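Local coordinates for putative sugar binding protein (Bacteroides vulgatus ATCC 8482, PDB 3KEZ) that probably binds sugars at the outer membrane as a calcium-containing member of the SusD family of nutrient-binding proteins, at residues V50-T64 with N276-F290. Sequence-based numbering, arbitrary orientation.
Sequences VTGDDMQAVSSTKRT and NSYNGYDDMCITCSF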
ATOM      1  N   VAL A  50      -0.115   8.643  -8.169  1.00  8.82           N
ATOM      2  CA  VAL A  50      -0.372   9.854  -8.954  1.00 10.27           C
ATOM      3  C   VAL A  50       0.204  11.106  -8.314  1.00  9.97           C
ATOM      4  O   VAL A  50       0.285  12.119  -8.964  1.00  9.32           O
ATOM      5  CB  VAL A  50      -1.835  10.075  -9.295  1.00  6.84           C
ATOM      6  CG1 VAL A  50      -2.354   8.837 -10.028  1.00 10.13           C
ATOM      7  CG2 VAL A  50      -2.666  10.383  -8.034  1.00 11.94           C
ATOM      8  N   THR A  51       0.578  11.026  -7.039  1.00  8.84           N
ATOM      9  CA  THR A  51       1.349  12.089  -6.413  1.00 10.24           C
ATOM     10  C   THR A  51       2.883  11.928  -6.604  1.00  9.64           C
ATOM     11  O   THR A  51       3.674  12.736  -6.093  1.00 10.14           O
ATOM     12  CB  THR A  51       1.058  12.140  -4.904  1.00 12.04           C
ATOM     13  OG1 THR A  51       1.464  10.895  -4.332  1.00 10.43           O
ATOM     14  CG2 THR A  51      -0.426  12.478  -4.598  1.00  6.28           C
ATOM     15  N   GLY A  52       3.302  10.881  -7.324  1.00  9.95           N
ATOM     16  CA  GLY A  52       4.690  10.670  -7.696  1.00 11.96           C
ATOM     17  C   GLY A  52       5.090  11.188  -9.065  1.00 11.39           C
ATOM     18  O   GLY A  52       4.486  12.128  -9.615  1.00 10.72           O
ATOM     19  N   ASP A  53       6.130  10.558  -9.599  1.00 13.29           N
ATOM     20  CA  ASP A  53       6.706  10.869 -10.900  1.00 13.13           C
ATOM     21  C   ASP A  53       6.488   9.826 -12.011  1.00 10.43           C
ATOM     22  O   ASP A  53       6.845  10.108 -13.165  1.00 13.66           O
ATOM     23  CB  ASP A  53       8.226  11.160 -10.759  1.00 12.32           C
ATOM     24  CG  ASP A  53       8.998  10.037 -10.100  1.00 13.15           C
ATOM     25  OD1 ASP A  53       8.383   9.173  -9.452  1.00 13.94           O
ATOM     26  OD2 ASP A  53      10.249  10.059 -10.174  1.00 14.52           O
ATOM     27  N   ASP A  54       5.903   8.670 -11.671  1.00 10.86           N
ATOM     28  CA  ASP A  54       5.855   7.508 -12.580  1.00  9.30           C
ATOM     29  C   ASP A  54       4.471   7.235 -13.162  1.00  8.83           C
ATOM     30  O   ASP A  54       4.353   6.594 -14.210  1.00 10.23           O
ATOM     31  CB  ASP A  54       6.421   6.277 -11.913  1.00  8.00           C
ATOM     32  CG  ASP A  54       7.920   6.346 -11.694  1.00  9.96           C
ATOM     33  OD1 ASP A  54       8.592   7.177 -12.343  1.00 10.70           O
ATOM     34  OD2 ASP A  54       8.456   5.487 -10.922  1.00 11.38           O
HETATM   35  N   MSE A  55       3.453   7.838 -12.546  1.00 10.57           N
HETATM   36  CA  MSE A  55       2.066   7.827 -13.026  1.00  6.67           C
HETATM   37  C   MSE A  55       1.461   9.210 -12.883  1.00 10.68           C
HETATM   38  O   MSE A  55       1.925  10.029 -12.083  1.00 10.60           O
HETATM   39  CB  MSE A  55       1.214   6.778 -12.275  1.00  9.15           C
HETATM   40  CG  MSE A  55       1.786   5.365 -12.422  1.00 10.80           C
HETATM   41 SE   MSE A  55       0.501   4.043 -11.936  0.75  4.05          SE
HETATM   42  CE  MSE A  55      -0.705   4.415 -13.363  1.00 10.39           C
ATOM     43  N   GLN A  56       0.416   9.465 -13.668  1.00  8.33           N
ATOM     44  CA  GLN A  56      -0.242  10.757 -13.663  1.00  9.69           C
ATOM     45  C   GLN A  56      -1.710  10.552 -13.948  1.00 10.89           C
ATOM     46  O   GLN A  56      -2.082   9.521 -14.478  1.00 11.12           O
ATOM     47  CB  GLN A  56       0.348  11.646 -14.756  1.00 10.63           C
ATOM     48  CG  GLN A  56       0.355  11.037 -16.154  1.00  7.84           C
ATOM     49  CD  GLN A  56       0.812  12.010 -17.166  1.00  9.38           C
ATOM     50  OE1 GLN A  56       1.985  12.058 -17.505  1.00 14.48           O
ATOM     51  NE2 GLN A  56      -0.104  12.843 -17.633  1.00 12.37           N
ATOM     52  N   ALA A  57      -2.525  11.555 -13.636  1.00 11.19           N
ATOM     53  CA  ALA A  57      -3.882  11.636 -14.173  1.00  8.80           C
ATOM     54  C   ALA A  57      -3.804  11.797 -15.678  1.00 10.13           C
ATOM     55  O   ALA A  57      -2.931  12.515 -16.203  1.00  9.58           O
ATOM     56  CB  ALA A  57      -4.627  12.807 -13.586  1.00  7.57           C
ATOM     57  N   VAL A  58      -4.713  11.133 -16.378  1.00  8.52           N
ATOM     58  CA  VAL A  58      -4.791  11.248 -17.831  1.00 10.03           C
ATOM     59  C   VAL A  58      -5.244  12.642 -18.233  1.00  8.16           C
ATOM     60  O   VAL A  58      -4.876  13.142 -19.296  1.00 10.39           O
ATOM     61  CB  VAL A  58      -5.717  10.164 -18.400  1.00 10.94           C
ATOM     62  CG1 VAL A  58      -6.256  10.579 -19.793  1.00  7.97           C
ATOM     63  CG2 VAL A  58      -4.952   8.828 -18.434  1.00  4.84           C
ATOM     64  N   SER A  59      -6.022  13.273 -17.364  1.00  7.93           N
ATOM     65  CA  SER A  59      -6.449  14.648 -17.558  1.00  8.35           C
ATOM     66  C   SER A  59      -6.808  15.263 -16.209  1.00 10.08           C
ATOM     67  O   SER A  59      -6.958  14.559 -15.215  1.00  9.29           O
ATOM     68  CB  SER A  59      -7.646  14.708 -18.499  1.00  8.83           C
ATOM     69  OG  SER A  59      -8.841  14.595 -17.752  1.00  8.76           O
ATOM     70  N   SER A  60      -6.975  16.581 -16.182  1.00 11.21           N
ATOM     71  CA  SER A  60      -7.293  17.289 -14.945  1.00 14.27           C
ATOM     72  C   SER A  60      -8.653  16.952 -14.353  1.00 13.94           C
ATOM     73  O   SER A  60      -8.852  17.087 -13.147  1.00 13.43           O
ATOM     74  CB  SER A  60      -7.236  18.781 -15.186  1.00 18.39           C
ATOM     75  OG  SER A  60      -5.916  19.155 -15.535  1.00 26.25           O
ATOM     76  N   THR A  61      -9.570  16.491 -15.196  1.00  9.54           N
ATOM     77  CA  THR A  61     -10.944  16.194 -14.796  1.00 10.94           C
ATOM     78  C   THR A  61     -11.167  14.717 -14.423  1.00 12.08           C
ATOM     79  O   THR A  61     -12.282  14.312 -14.095  1.00 12.11           O
ATOM     80  CB  THR A  61     -11.909  16.601 -15.934  1.00 12.56           C
ATOM     81  OG1 THR A  61     -11.595  15.857 -17.129  1.00 11.16           O
ATOM     82  CG2 THR A  61     -11.773  18.102 -16.232  1.00  8.67           C
ATOM     83  N   LYS A  62     -10.105  13.924 -14.433  1.00 12.03           N
ATOM     84  CA  LYS A  62     -10.173  12.512 -14.016  1.00 11.32           C
ATOM     85  C   LYS A  62     -10.328  12.340 -12.501  1.00  9.17           C
ATOM     86  O   LYS A  62     -10.029  13.237 -11.724  1.00  7.94           O
ATOM     87  CB  LYS A  62      -8.924  11.789 -14.514  1.00 10.14           C
ATOM     88  CG  LYS A  62      -8.783  11.786 -16.039  1.00 16.80           C
ATOM     89  CD  LYS A  62      -9.989  11.159 -16.728  1.00 15.41           C
ATOM     90  CE  LYS A  62      -9.776  11.039 -18.220  1.00 17.24           C
ATOM     91  NZ  LYS A  62     -10.816  10.161 -18.787  1.00 13.96           N
ATOM     92  N   ARG A  63     -10.768  11.181 -12.047  1.00 11.59           N
ATOM     93  CA  ARG A  63     -10.869  10.995 -10.583  1.00 13.37           C
ATOM     94  C   ARG A  63      -9.552  11.300  -9.858  1.00 11.04           C
ATOM     95  O   ARG A  63      -9.589  11.744  -8.734  1.00 13.99           O
ATOM     96  CB  ARG A  63     -11.297   9.586 -10.204  1.00 15.23           C
ATOM     97  CG  ARG A  63     -12.792   9.416 -10.089  1.00 19.64           C
ATOM     98  CD  ARG A  63     -13.410   8.899 -11.319  1.00 12.19           C
ATOM     99  NE  ARG A  63     -14.845   8.706 -11.177  1.00 17.40           N
ATOM    100  CZ  ARG A  63     -15.718   8.838 -12.178  1.00 11.05           C
ATOM    101  NH1 ARG A  63     -15.311   9.093 -13.423  1.00 13.48           N
ATOM    102  NH2 ARG A  63     -16.997   8.663 -11.947  1.00 10.68           N
ATOM    103  N   THR A  64      -8.416  11.007 -10.492  1.00 12.10           N
ATOM    104  CA  THR A  64      -7.065  11.223  -9.901  1.00 10.80           C
ATOM    105  C   THR A  64      -6.500  12.624 -10.105  1.00 12.31           C
ATOM    106  O   THR A  64      -5.421  12.971  -9.562  1.00  9.20           O
ATOM    107  CB  THR A  64      -6.069  10.222 -10.442  1.00 11.74           C
ATOM    108  OG1 THR A  64      -6.098  10.224 -11.883  1.00  7.91           O
ATOM    109  CG2 THR A  64      -6.409   8.845  -9.923  1.00  5.48           C
ATOM    110  N   ASN A 276      -7.642   2.000 -14.162  1.00 12.17           N
ATOM    111  CA  ASN A 276      -6.368   1.727 -14.850  1.00 11.22           C
ATOM    112  C   ASN A 276      -6.588   0.982 -16.138  1.00 14.13           C
ATOM    113  O   ASN A 276      -5.980  -0.046 -16.355  1.00 14.26           O
ATOM    114  CB  ASN A 276      -5.446   0.912 -13.913  1.00 12.16           C
ATOM    115  CG  ASN A 276      -4.847   1.769 -12.792  1.00 15.28           C
ATOM    116  OD1 ASN A 276      -3.716   2.259 -12.927  1.00 16.67           O
ATOM    117  ND2 ASN A 276      -5.607   1.960 -11.684  1.00  8.33           N
ATOM    118  N   SER A 277      -7.508   1.467 -16.974  1.00 14.20           N
ATOM    119  CA  SER A 277      -7.874   0.749 -18.193  1.00 13.50           C
ATOM    120  C   SER A 277      -8.528   1.687 -19.175  1.00 11.76           C
ATOM    121  O   SER A 277      -9.305   2.554 -18.790  1.00 11.15           O
ATOM    122  CB  SER A 277      -8.853  -0.410 -17.914  1.00 14.47           C
ATOM    123  OG  SER A 277      -9.479  -0.861 -19.115  1.00 13.22           O
ATOM    124  N   TYR A 278      -8.232   1.494 -20.457  1.00 15.30           N
ATOM    125  CA  TYR A 278      -8.852   2.333 -21.468  1.00 12.31           C
ATOM    126  C   TYR A 278     -10.250   1.793 -21.803  1.00 13.51           C
ATOM    127  O   TYR A 278     -10.989   2.425 -22.565  1.00 13.29           O
ATOM    128  CB  TYR A 278      -7.958   2.512 -22.711  1.00 13.00           C
ATOM    129  CG  TYR A 278      -7.578   1.256 -23.429  1.00  8.21           C
ATOM    130  CD1 TYR A 278      -8.501   0.585 -24.233  1.00 16.61           C
ATOM    131  CD2 TYR A 278      -6.307   0.750 -23.325  1.00  7.74           C
ATOM    132  CE1 TYR A 278      -8.151  -0.568 -24.904  1.00 19.14           C
ATOM    133  CE2 TYR A 278      -5.935  -0.394 -23.992  1.00 13.28           C
ATOM    134  CZ  TYR A 278      -6.861  -1.051 -24.769  1.00 20.75           C
ATOM    135  OH  TYR A 278      -6.500  -2.178 -25.428  1.00 19.51           O
ATOM    136  N   ASN A 279     -10.591   0.622 -21.241  1.00 13.39           N
ATOM    137  CA  ASN A 279     -11.971   0.112 -21.220  1.00 13.86           C
ATOM    138  C   ASN A 279     -12.728   0.472 -19.938  1.00 13.20           C
ATOM    139  O   ASN A 279     -13.851   0.039 -19.751  1.00 16.74           O
ATOM    140  CB  ASN A 279     -11.982  -1.410 -21.445  1.00 10.63           C
ATOM    141  CG  ASN A 279     -11.491  -1.774 -22.821  1.00 15.74           C
ATOM    142  OD1 ASN A 279     -11.815  -1.100 -23.778  1.00 13.24           O
ATOM    143  ND2 ASN A 279     -10.655  -2.797 -22.920  1.00 23.57           N
ATOM    144  N   GLY A 280     -12.150   1.323 -19.101  1.00 12.49           N
ATOM    145  CA  GLY A 280     -12.782   1.756 -17.849  1.00 10.99           C
ATOM    146  C   GLY A 280     -12.970   3.268 -17.884  1.00 11.93           C
ATOM    147  O   GLY A 280     -13.651   3.770 -18.781  1.00 12.50           O
ATOM    148  N   TYR A 281     -12.352   3.997 -16.948  1.00 10.92           N
ATOM    149  CA  TYR A 281     -12.459   5.469 -16.914  1.00 11.99           C
ATOM    150  C   TYR A 281     -11.253   6.213 -17.534  1.00 11.80           C
ATOM    151  O   TYR A 281     -11.221   7.447 -17.529  1.00 12.01           O
ATOM    152  CB  TYR A 281     -12.692   5.984 -15.475  1.00 11.33           C
ATOM    153  CG  TYR A 281     -14.132   5.985 -14.995  1.00 16.35           C
ATOM    154  CD1 TYR A 281     -15.191   6.344 -15.839  1.00 15.87           C
ATOM    155  CD2 TYR A 281     -14.435   5.663 -13.677  1.00 13.92           C
ATOM    156  CE1 TYR A 281     -16.529   6.328 -15.387  1.00 13.61           C
ATOM    157  CE2 TYR A 281     -15.759   5.659 -13.221  1.00 10.77           C
ATOM    158  CZ  TYR A 281     -16.792   5.990 -14.077  1.00 17.98           C
ATOM    159  OH  TYR A 281     -18.082   5.975 -13.605  1.00 15.80           O
ATOM    160  N   ASP A 282     -10.279   5.488 -18.084  1.00 11.08           N
ATOM    161  CA  ASP A 282      -9.099   6.131 -18.713  1.00 11.70           C
ATOM    162  C   ASP A 282      -8.492   7.177 -17.767  1.00  8.92           C
ATOM    163  O   ASP A 282      -8.265   8.333 -18.151  1.00 11.40           O
ATOM    164  CB  ASP A 282      -9.464   6.796 -20.038  1.00 13.40           C
ATOM    165  CG  ASP A 282     -10.278   5.885 -20.959  1.00 18.63           C
ATOM    166  OD1 ASP A 282     -11.488   5.781 -20.730  1.00 12.14           O
ATOM    167  OD2 ASP A 282      -9.713   5.308 -21.916  1.00 17.70           O
ATOM    168  N   ASP A 283      -8.287   6.789 -16.525  1.00  8.89           N
ATOM    169  CA  ASP A 283      -8.182   7.788 -15.464  1.00 10.13           C
ATOM    170  C   ASP A 283      -6.728   8.083 -15.120  1.00 12.08           C
ATOM    171  O   ASP A 283      -6.336   9.242 -14.991  1.00 10.00           O
ATOM    172  CB  ASP A 283      -8.945   7.331 -14.235  1.00 14.23           C
ATOM    173  CG  ASP A 283      -9.346   8.480 -13.353  1.00  9.88           C
ATOM    174  OD1 ASP A 283      -8.536   8.835 -12.468  1.00  9.54           O
ATOM    175  OD2 ASP A 283     -10.448   9.048 -13.585  1.00 14.50           O
HETATM  176  N   MSE A 284      -5.930   7.036 -14.966  1.00 10.84           N
HETATM  177  CA  MSE A 284      -4.533   7.217 -14.593  1.00 11.74           C
HETATM  178  C   MSE A 284      -3.636   6.327 -15.456  1.00 12.96           C
HETATM  179  O   MSE A 284      -3.979   5.169 -15.730  1.00 10.73           O
HETATM  180  CB  MSE A 284      -4.351   6.956 -13.100  1.00 10.07           C
HETATM  181  CG  MSE A 284      -4.782   5.574 -12.650  1.00 10.07           C
HETATM  182 SE   MSE A 284      -4.721   5.223 -10.722  0.75  2.00          SE
HETATM  183  CE  MSE A 284      -2.857   4.880 -10.477  1.00 11.15           C
ATOM    184  N   CYS A 285      -2.515   6.893 -15.933  1.00 11.94           N
ATOM    185  CA  CYS A 285      -1.595   6.175 -16.834  1.00 12.55           C
ATOM    186  C   CYS A 285      -0.143   6.374 -16.375  1.00 12.98           C
ATOM    187  O   CYS A 285       0.131   7.157 -15.445  1.00  9.77           O
ATOM    188  CB  CYS A 285      -1.748   6.703 -18.251  1.00 11.96           C
ATOM    189  SG  CYS A 285      -1.351   8.459 -18.394  1.00 14.11           S
ATOM    190  N   ILE A 286       0.791   5.683 -17.024  1.00 13.12           N
ATOM    191  CA  ILE A 286       2.204   5.899 -16.714  1.00 10.83           C
ATOM    192  C   ILE A 286       2.665   7.221 -17.332  1.00 10.87           C
ATOM    193  O   ILE A 286       2.115   7.667 -18.324  1.00 13.04           O
ATOM    194  CB  ILE A 286       3.115   4.767 -17.190  1.00 13.29           C
ATOM    195  CG1 ILE A 286       3.180   4.694 -18.709  1.00 11.60           C
ATOM    196  CG2 ILE A 286       2.731   3.421 -16.544  1.00  6.38           C
ATOM    197  CD1 ILE A 286       4.049   3.551 -19.229  1.00 10.64           C
ATOM    198  N   THR A 287       3.658   7.863 -16.716  1.00  9.91           N
ATOM    199  CA  THR A 287       4.294   9.031 -17.308  1.00  9.41           C
ATOM    200  C   THR A 287       5.257   8.591 -18.430  1.00 10.51           C
ATOM    201  O   THR A 287       5.689   7.432 -18.475  1.00  8.36           O
ATOM    202  CB  THR A 287       5.063   9.832 -16.263  1.00  9.69           C
ATOM    203  OG1 THR A 287       5.958   8.936 -15.601  1.00 11.26           O
ATOM    204  CG2 THR A 287       4.067  10.487 -15.210  1.00  2.94           C
ATOM    205  N   CYS A 288       5.584   9.502 -19.336  1.00  9.31           N
ATOM    206  CA  CYS A 288       6.582   9.186 -20.368  1.00 10.44           C
ATOM    207  C   CYS A 288       7.936   8.803 -19.799  1.00 12.31           C
ATOM    208  O   CYS A 288       8.601   7.882 -20.295  1.00 12.91           O
ATOM    209  CB  CYS A 288       6.754  10.361 -21.310  1.00 11.12           C
ATOM    210  SG  CYS A 288       5.266  10.656 -22.326  1.00 15.55           S
ATOM    211  N   SER A 289       8.373   9.548 -18.792  1.00 12.73           N
ATOM    212  CA  SER A 289       9.652   9.256 -18.143  1.00 10.92           C
ATOM    213  C   SER A 289       9.687   7.830 -17.561  1.00 11.86           C
ATOM    214  O   SER A 289      10.713   7.158 -17.655  1.00 10.04           O
ATOM    215  CB  SER A 289       9.996  10.278 -17.045  1.00 10.85           C
ATOM    216  OG  SER A 289       8.992  10.407 -16.043  1.00  9.46           O
ATOM    217  N   PHE A 290       8.575   7.359 -16.992  1.00 10.40           N
ATOM    218  CA  PHE A 290       8.568   6.001 -16.449  1.00 10.14           C
ATOM    219  C   PHE A 290       8.572   4.951 -17.586  1.00 10.68           C
ATOM    220  O   PHE A 290       9.275   3.954 -17.508  1.00 10.61           O
ATOM    221  CB  PHE A 290       7.385   5.729 -15.540  1.00  8.75           C
ATOM    222  CG  PHE A 290       7.329   4.295 -15.080  1.00 12.58           C
ATOM    223  CD1 PHE A 290       8.169   3.855 -14.087  1.00 11.55           C
ATOM    224  CD2 PHE A 290       6.479   3.389 -15.673  1.00  6.84           C
ATOM    225  CE1 PHE A 290       8.124   2.527 -13.653  1.00 17.79           C
ATOM    226  CE2 PHE A 290       6.456   2.083 -15.279  1.00 13.48           C
ATOM    227  CZ  PHE A 290       7.286   1.649 -14.244  1.00  9.61           C
TER
HETATM  228  O   HOH W   1       7.506  12.311 -14.827  1.00 11.52           O
HETATM  229  O   HOH W   2       9.639   8.848 -14.257  1.00 12.81           O
HETATM  230  O   HOH W   3       4.339  12.131 -18.980  1.00 10.41           O
HETATM  231  O   HOH W   4     -13.204   9.291 -17.446  1.00 14.26           O
HETATM  232  O   HOH W   5     -12.833   9.451 -14.760  1.00 10.36           O
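D283 grips the backbone of 63-64 with both carboxylate oxygens. R63 N meets the syn lone pair of OD2 at 2.6 Å, and T64 N the syn lone pair of OD1; T64 OG1 adds a third bond to OD1 from the anti side, out of the carboxylate plane. With CG anti to the backbone N (chi1 -157°), the D283 carboxylate swings back to 63-64 although its CB points away. Three donors thus fix its rotation, and a water joins OD2 to R63 NH1.

The R63 guanidinium lies flat on the Y281 ring, planes 11° apart and centres 3.7 Å apart, a cation-pi stack; E270 binds R63 NE in a salt bridge, and Y274 meets the Y281 ring edge-to-face. K62, bent at chi2, runs past D283 until NZ donates to Y281 O at 3.0 Å.

Next to these loops, Q56 and C285 exchange N-H...O bonds of 2.9 Å (Q56 N to C285 O) and 3.0 Å (C285 N to Q56 O), and V58 N donates to D283 O. A57 and M284 put their side chains on one face of the sheet, Q56 and C285 on the other; M284 CE touches M55 CE at 3.6 Å, and C285 SG packs against V58 CG2 just beyond the strand.

At the far end T287, N-cap of helix 288-295, donates from OG1 to D53 O at 2.8 Å and from N to D54 O. The D54 carboxylate lies oblique to the F290 ring, while salt bridges to R398 and R389 hold D53 and D54 respectively.

Strands 55-57 and 284-286, 146° apart in direction, form a short two-stranded antiparallel sheet, joining distant parts of this largely helical SusD-family chain.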